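Local coordinates for protein elongation factor G (Thermus thermophilus, PDB 2DY1) that binds GTP with magnesium and probably acts as a GTPase in the elongation phase of protein synthesis, at residues V133-L136 / D137-G140; L163-G167 / K168-L172; A104-A107 / E108-V111. All coordinates share one frame; numbering follows the deposited sequence.

Interaction 1. Residues V133-L136 / D137-G140; sequences VTKL and DKGG. With GTP (guanosine-5'-triphosphate), chain C.
K135 and K138 are tied through the backbone: the amide N of K138 donates to K135 O at 3.0 Å, and one residue further on G139 N repeats the bond to L136 O. These two bonds wind the chain into a short 3-10 turn just after strand 129-134. G139, with phi at 113°, closes it, and a side chain there would jam against the carbonyl of K138.

Polar contacts with the base come next. K135 N reaches GTP O6 at 3.0 Å, while the carboxylate of D137 takes the base's N1 and N2 with two bonds, GTP N1 to OD1 (2.7 Å, nearly straight at 170°) and GTP N2 to OD2 (2.9 Å).

The methylene stems of the two lysines pack on the base. The extended chain of K135 passes over one face of the guanine, CG 3.4 Å from GTP C6, and its NZ is hydrogen-bonded to G19 O. K138 lies alongside, pointing the same way, with CG 3.4 Å from GTP N2; the two ammonium groups share a water.

L136 CD1 packs on G140 O at 3.7 Å. The sequence TKLD is a form of the G4 motif, N/TKxD, by which P-loop GTPases recognise guanine.

Interaction 2. Residues L163-G167 / K168-L172; sequences LYEGG and KWVGL
L163 pairs with both V170 and G171, while Y164 faces W169 and E165 faces K168, so the antiparallel strands slip by one residue. The carbonyl O of L163 takes both amides, V170 N at 2.9 Å and G171 N at 3.3 Å, the latter less straight (136°). Beyond, E165 and K168 exchange two bonds around a type I' turn whose corners, G166 and G167, both have positive phi. This is a tight beta hairpin with a classic bulge, joining strands 156-165 and 168-174 of the GTP-binding domain's sheet.

On one face, the Y164 ring crosses W169 obliquely, planes 57° apart: CE1 reaches W169 CB at 3.9 Å, and CD1 lies 3.6 Å from W169 N. An alanine in place of Y164 is likely to strip this cover from the W169 backbone and from L136, which the hydroxyl touches.

W169 CG points anti to the backbone N (chi1 174°), bringing CD1 to 3.5 Å from L163 O and the indole into contact with S254. Opposite, V170 CG2 meets L163 CG at 4.0 Å and wedges between L163 O and the E165 carboxylate, 3.6 Å from E165 CD. That carboxylate is salt-bridged to R182 on strand 179-184, beyond 168-174 in the sheet.

Interaction 3. Residues A104-A107 / E108-V111; sequences AVSA and EAGV
S106, the last residue of strand 100-106, meets E108 through its hydroxyl. OG lies anti to the backbone N (chi1 161°), beside the carbonyl carbon, which carries it forward along the chain to accept from E108 N at 3.1 Å; this is an ST turn. The bond is bent, 139° at the hydrogen, and the same OG also meets a water at 2.7 Å. Its carbonyl does still more: G110 N donates to S106 O at 2.8 Å, nearly along the C=O axis, and A109 N adds a weak bond. The N-H of S106 goes to a second water that in turn donates to G110 O, so side chain, carbonyl and amide of one serine are all engaged in the turn.

E108 contributes mainly its near end. CB rests 3.4 Å from S106 OG, and beyond CG the chain bends at chi2 and the carboxylate no longer meets 104-107 directly. OE2 has a weak bond to the water on S106 OG and a long, weak ion pair with K138 NZ.

V105 supplies the apolar part. CG1 lies against the peptide of G110, 3.6 Å from its C, while the valine also touches T115 of helix 113-124. G110 itself has a positive phi, 75°, as it turns the chain toward that helix, which leads on to the parallel strand 129-134 in a beta-alpha-beta crossover.

The shape of this connection therefore rests on neutral hydrogen bonds centred on S106, with a methyl set on one peptide, whereas the charge of E108 probably adds little to holding the turn.

In the fold
All three contacts reach the mixed sheet of the GTP-binding domain. Interactions 1 and 3 leave neighbouring parallel strands, their centres 8 Å apart, and are laced by probable hydrogen bonds, T134 O to A107 N at 2.8 Å and T134 N to V105 O at 3.0 Å. Interaction 2 lies on the other side of interaction 1, centres 11 Å apart: W169 CE3 packs 3.5 Å from D137 N, behind a residue that reads the base, and the W169 side chain comes within about 5 Å of GTP. Interactions 2 and 3 do not touch. Interaction 1 holds the nucleotide directly, while the S106 turn backs the lysine lying on the base, S106 OG 3.7 Å from K135 CD.

Interaction 1. Residues V133-L136 / D137-G140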
loop_
_atom_site.group_PDB
_atom_site.type_symbol
_atom_site.label_atom_id
_atom_site.label_comp_id
_atom_site.label_asym_id
_atom_site.label_seq_id
_atom_site.Cartn_x
_atom_site.Cartn_y
_atom_site.Cartn_z
ATOM N N VAL A 133 2.407 22.104 -10.931
ATOM C CA VAL A 133 2.971 22.811 -9.783
ATOM C C VAL A 133 1.914 23.677 -9.141
ATOM O O VAL A 133 1.350 24.591 -9.765
ATOM C CB VAL A 133 4.157 23.683 -10.219
ATOM C CG1 VAL A 133 4.677 24.475 -9.004
ATOM C CG2 VAL A 133 5.254 22.797 -10.807
ATOM N N THR A 134 1.652 23.361 -7.877
ATOM C CA THR A 134 0.649 24.055 -7.072
ATOM C C THR A 134 1.288 24.940 -6.011
ATOM O O THR A 134 2.494 24.926 -5.824
ATOM C CB THR A 134 -0.192 23.041 -6.312
ATOM O OG1 THR A 134 0.686 22.265 -5.473
ATOM C CG2 THR A 134 -0.934 22.117 -7.298
ATOM N N LYS A 135 0.440 25.700 -5.319
ATOM C CA LYS A 135 0.869 26.544 -4.202
ATOM C C LYS A 135 1.953 27.591 -4.458
ATOM O O LYS A 135 2.621 28.038 -3.515
ATOM C CB LYS A 135 1.307 25.639 -3.036
ATOM C CG LYS A 135 0.207 24.702 -2.549
ATOM C CD LYS A 135 0.631 23.973 -1.255
ATOM C CE LYS A 135 -0.535 23.216 -0.614
ATOM N NZ LYS A 135 -0.199 22.666 0.753
ATOM N N LEU A 136 2.150 27.997 -5.712
ATOM C CA LEU A 136 3.171 29.012 -5.952
ATOM C C LEU A 136 2.775 30.329 -5.255
ATOM O O LEU A 136 3.645 31.166 -4.980
ATOM C CB LEU A 136 3.371 29.237 -7.457
ATOM C CG LEU A 136 4.524 30.176 -7.848
ATOM C CD1 LEU A 136 5.846 29.571 -7.395
ATOM C CD2 LEU A 136 4.534 30.413 -9.357
ATOM N N ASP A 137 1.495 30.499 -4.937
ATOM C CA ASP A 137 1.038 31.730 -4.281
ATOM C C ASP A 137 1.618 31.862 -2.885
ATOM O O ASP A 137 1.594 32.952 -2.294
ATOM C CB ASP A 137 -0.492 31.791 -4.212
ATOM C CG ASP A 137 -1.095 30.599 -3.482
ATOM O OD1 ASP A 137 -0.821 29.447 -3.905
ATOM O OD2 ASP A 137 -1.846 30.817 -2.498
ATOM N N LYS A 138 2.144 30.765 -2.353
ATOM C CA LYS A 138 2.735 30.816 -1.030
ATOM C C LYS A 138 4.156 31.408 -1.043
ATOM O O LYS A 138 4.750 31.603 0.016
ATOM C CB LYS A 138 2.669 29.430 -0.379
ATOM C CG LYS A 138 1.221 28.947 -0.267
ATOM C CD LYS A 138 1.060 27.631 0.485
ATOM C CE LYS A 138 1.092 27.830 1.993
ATOM N NZ LYS A 138 0.870 26.535 2.704
ATOM N N GLY A 139 4.703 31.696 -2.234
ATOM C CA GLY A 139 6.011 32.354 -2.317
ATOM C C GLY A 139 7.306 31.744 -2.856
ATOM O O GLY A 139 8.360 32.400 -2.818
ATOM N N GLY A 140 7.237 30.528 -3.379
ATOM C CA GLY A 140 8.419 29.836 -3.878
ATOM C C GLY A 140 9.115 30.322 -5.137
ATOM O O GLY A 140 8.701 31.285 -5.765
HETATM P PG GTP C . -3.940 14.680 0.339
HETATM O O1G GTP C . -3.973 14.622 1.945
HETATM O O2G GTP C . -5.331 14.123 -0.236
HETATM O O3G GTP C . -2.772 13.981 -0.241
HETATM O O3B GTP C . -3.896 16.266 0.061
HETATM P PB GTP C . -4.217 16.959 -1.350
HETATM O O1B GTP C . -3.040 16.799 -2.236
HETATM O O2B GTP C . -5.528 16.483 -1.854
HETATM O O3A GTP C . -4.245 18.511 -0.946
HETATM P PA GTP C . -5.578 19.319 -0.568
HETATM O O1A GTP C . -6.312 19.645 -1.811
HETATM O O2A GTP C . -6.290 18.591 0.508
HETATM O "O5'" GTP C . -4.995 20.698 0.018
HETATM C "C5'" GTP C . -4.390 20.690 1.312
HETATM C "C4'" GTP C . -4.249 22.120 1.828
HETATM O "O4'" GTP C . -3.561 22.859 0.804
HETATM C "C3'" GTP C . -5.631 22.762 1.972
HETATM O "O3'" GTP C . -5.593 23.722 3.031
HETATM C "C2'" GTP C . -5.818 23.463 0.627
HETATM O "O2'" GTP C . -6.675 24.595 0.799
HETATM C "C1'" GTP C . -4.390 23.966 0.420
HETATM N N9 GTP C . -4.100 24.323 -0.987
HETATM C C8 GTP C . -4.277 23.538 -2.047
HETATM N N7 GTP C . -3.783 24.133 -3.131
HETATM C C5 GTP C . -3.293 25.313 -2.762
HETATM C C6 GTP C . -2.668 26.350 -3.447
HETATM O O6 GTP C . -2.417 26.273 -4.649
HETATM N N1 GTP C . -2.285 27.490 -2.730
HETATM C C2 GTP C . -2.530 27.565 -1.353
HETATM N N2 GTP C . -2.166 28.645 -0.667
HETATM N N3 GTP C . -3.131 26.542 -0.726
HETATM C C4 GTP C . -3.505 25.442 -1.394
HETATM O O HOH W 1 5.718 28.658 -3.277
HETATM O O HOH W 2 -1.494 25.191 1.988
#

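Interaction 2. Residues L163-G167 / K168-L172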
loop_
_atom_site.group_PDB
_atom_site.type_symbol
_atom_site.label_atom_id
_atom_site.label_comp_id
_atom_site.label_asym_id
_atom_site.label_seq_id
_atom_site.Cartn_x
_atom_site.Cartn_y
_atom_site.Cartn_z
ATOM N N LEU A 163 3.279 34.245 -14.360
ATOM C CA LEU A 163 3.118 35.665 -14.652
ATOM C C LEU A 163 3.002 36.374 -13.313
ATOM O O LEU A 163 2.152 36.039 -12.494
ATOM C CB LEU A 163 1.861 35.932 -15.485
ATOM C CG LEU A 163 1.623 37.410 -15.789
ATOM C CD1 LEU A 163 2.739 37.889 -16.722
ATOM C CD2 LEU A 163 0.263 37.604 -16.468
ATOM N N TYR A 164 3.890 37.336 -13.068
ATOM C CA TYR A 164 3.859 38.098 -11.827
ATOM C C TYR A 164 3.527 39.556 -12.082
ATOM O O TYR A 164 3.816 40.096 -13.153
ATOM C CB TYR A 164 5.223 38.085 -11.136
ATOM C CG TYR A 164 5.614 36.767 -10.521
ATOM C CD1 TYR A 164 5.151 36.404 -9.254
ATOM C CD2 TYR A 164 6.450 35.885 -11.196
ATOM C CE1 TYR A 164 5.522 35.182 -8.676
ATOM C CE2 TYR A 164 6.826 34.680 -10.627
ATOM C CZ TYR A 164 6.367 34.330 -9.375
ATOM O OH TYR A 164 6.772 33.134 -8.801
ATOM N N GLU A 165 2.926 40.185 -11.080
ATOM C CA GLU A 165 2.628 41.615 -11.127
ATOM C C GLU A 165 3.062 42.112 -9.758
ATOM O O GLU A 165 2.501 41.729 -8.732
ATOM C CB GLU A 165 1.134 41.875 -11.374
ATOM C CG GLU A 165 0.729 41.639 -12.814
ATOM C CD GLU A 165 -0.766 41.785 -13.046
ATOM O OE1 GLU A 165 -1.488 42.043 -12.061
ATOM O OE2 GLU A 165 -1.202 41.629 -14.211
ATOM N N GLY A 166 4.112 42.926 -9.743
ATOM C CA GLY A 166 4.609 43.455 -8.486
ATOM C C GLY A 166 4.860 42.394 -7.431
ATOM O O GLY A 166 4.494 42.570 -6.265
ATOM N N GLY A 167 5.476 41.287 -7.832
ATOM C CA GLY A 167 5.772 40.224 -6.882
ATOM C C GLY A 167 4.647 39.246 -6.584
ATOM O O GLY A 167 4.871 38.239 -5.917
ATOM N N LYS A 168 3.445 39.526 -7.081
ATOM C CA LYS A 168 2.304 38.658 -6.845
ATOM C C LYS A 168 2.050 37.748 -8.046
ATOM O O LYS A 168 2.007 38.222 -9.186
ATOM C CB LYS A 168 1.065 39.511 -6.586
ATOM C CG LYS A 168 -0.224 38.724 -6.395
ATOM C CD LYS A 168 -1.393 39.671 -6.227
ATOM C CE LYS A 168 -2.705 38.936 -6.034
ATOM N NZ LYS A 168 -3.849 39.893 -6.049
ATOM N N TRP A 169 1.883 36.454 -7.791
ATOM C CA TRP A 169 1.606 35.501 -8.880
ATOM C C TRP A 169 0.154 35.697 -9.299
ATOM O O TRP A 169 -0.756 35.528 -8.484
ATOM C CB TRP A 169 1.813 34.076 -8.391
ATOM C CG TRP A 169 1.414 33.044 -9.404
ATOM C CD1 TRP A 169 1.743 33.030 -10.738
ATOM C CD2 TRP A 169 0.658 31.860 -9.160
ATOM N NE1 TRP A 169 1.237 31.899 -11.337
ATOM C CE2 TRP A 169 0.567 31.163 -10.392
ATOM C CE3 TRP A 169 0.044 31.315 -8.021
ATOM C CZ2 TRP A 169 -0.107 29.948 -10.517
ATOM C CZ3 TRP A 169 -0.635 30.103 -8.148
ATOM C CH2 TRP A 169 -0.701 29.436 -9.392
ATOM N N VAL A 170 -0.060 36.045 -10.562
ATOM C CA VAL A 170 -1.401 36.310 -11.082
ATOM C C VAL A 170 -1.780 35.518 -12.314
ATOM O O VAL A 170 -2.924 35.591 -12.756
ATOM C CB VAL A 170 -1.591 37.809 -11.454
ATOM C CG1 VAL A 170 -1.351 38.677 -10.227
ATOM C CG2 VAL A 170 -0.628 38.212 -12.593
ATOM N N GLY A 171 -0.844 34.762 -12.874
ATOM C CA GLY A 171 -1.192 34.050 -14.084
ATOM C C GLY A 171 -0.119 33.181 -14.693
ATOM O O GLY A 171 0.831 32.758 -14.032
ATOM N N LEU A 172 -0.287 32.951 -15.993
ATOM C CA LEU A 172 0.586 32.070 -16.742
ATOM C C LEU A 172 1.134 32.678 -18.008
ATOM O O LEU A 172 0.475 33.494 -18.659
ATOM C CB LEU A 172 -0.200 30.825 -17.201
ATOM C CG LEU A 172 -0.963 29.969 -16.199
ATOM C CD1 LEU A 172 -1.582 28.779 -16.918
ATOM C CD2 LEU A 172 0.006 29.503 -15.123
#

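Interaction 3. Residues A104-A107 / E108-V111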
loop_
_atom_site.group_PDB
_atom_site.type_symbol
_atom_site.label_atom_id
_atom_site.label_comp_id
_atom_site.label_asym_id
_atom_site.label_seq_id
_atom_site.Cartn_x
_atom_site.Cartn_y
_atom_site.Cartn_z
ATOM N N ALA A 104 1.061 16.126 -8.807
ATOM C CA ALA A 104 1.034 17.448 -8.186
ATOM C C ALA A 104 2.287 17.613 -7.351
ATOM O O ALA A 104 2.693 16.701 -6.620
ATOM C CB ALA A 104 -0.189 17.595 -7.277
ATOM N N VAL A 105 2.903 18.785 -7.482
ATOM C CA VAL A 105 4.116 19.111 -6.739
ATOM C C VAL A 105 3.944 20.520 -6.173
ATOM O O VAL A 105 3.724 21.476 -6.913
ATOM C CB VAL A 105 5.367 19.092 -7.676
ATOM C CG1 VAL A 105 6.617 19.636 -6.937
ATOM C CG2 VAL A 105 5.615 17.681 -8.164
ATOM N N SER A 106 4.041 20.651 -4.852
ATOM C CA SER A 106 3.930 21.966 -4.218
ATOM C C SER A 106 5.202 22.776 -4.503
ATOM O O SER A 106 6.310 22.266 -4.338
ATOM C CB SER A 106 3.768 21.789 -2.699
ATOM O OG SER A 106 4.102 22.987 -2.025
ATOM N N ALA A 107 5.043 24.026 -4.927
ATOM C CA ALA A 107 6.190 24.867 -5.229
ATOM C C ALA A 107 7.009 25.135 -3.971
ATOM O O ALA A 107 8.188 25.453 -4.056
ATOM C CB ALA A 107 5.736 26.185 -5.846
ATOM N N GLU A 108 6.386 24.989 -2.812
ATOM C CA GLU A 108 7.079 25.212 -1.541
ATOM C C GLU A 108 8.039 24.086 -1.208
ATOM O O GLU A 108 9.150 24.306 -0.735
ATOM C CB GLU A 108 6.120 25.218 -0.359
ATOM C CG GLU A 108 5.043 26.222 -0.287
ATOM C CD GLU A 108 4.852 26.648 1.153
ATOM O OE1 GLU A 108 5.348 27.736 1.514
ATOM O OE2 GLU A 108 4.236 25.881 1.928
ATOM N N ALA A 109 7.567 22.864 -1.411
ATOM C CA ALA A 109 8.339 21.686 -1.054
ATOM C C ALA A 109 9.120 20.965 -2.128
ATOM O O ALA A 109 10.096 20.283 -1.820
ATOM C CB ALA A 109 7.419 20.696 -0.346
ATOM N N GLY A 110 8.697 21.073 -3.380
ATOM C CA GLY A 110 9.407 20.376 -4.436
ATOM C C GLY A 110 9.068 18.896 -4.380
ATOM O O GLY A 110 8.053 18.511 -3.792
ATOM N N VAL A 111 9.901 18.069 -4.995
ATOM C CA VAL A 111 9.681 16.625 -4.987
ATOM C C VAL A 111 9.884 16.078 -3.571
ATOM O O VAL A 111 10.941 16.267 -2.964
ATOM C CB VAL A 111 10.650 15.923 -5.965
ATOM C CG1 VAL A 111 10.479 14.403 -5.890
ATOM C CG2 VAL A 111 10.395 16.427 -7.375
HETATM O O HOH W 3 5.161 18.291 -3.380
HETATM O O HOH W 4 3.895 22.790 0.619
#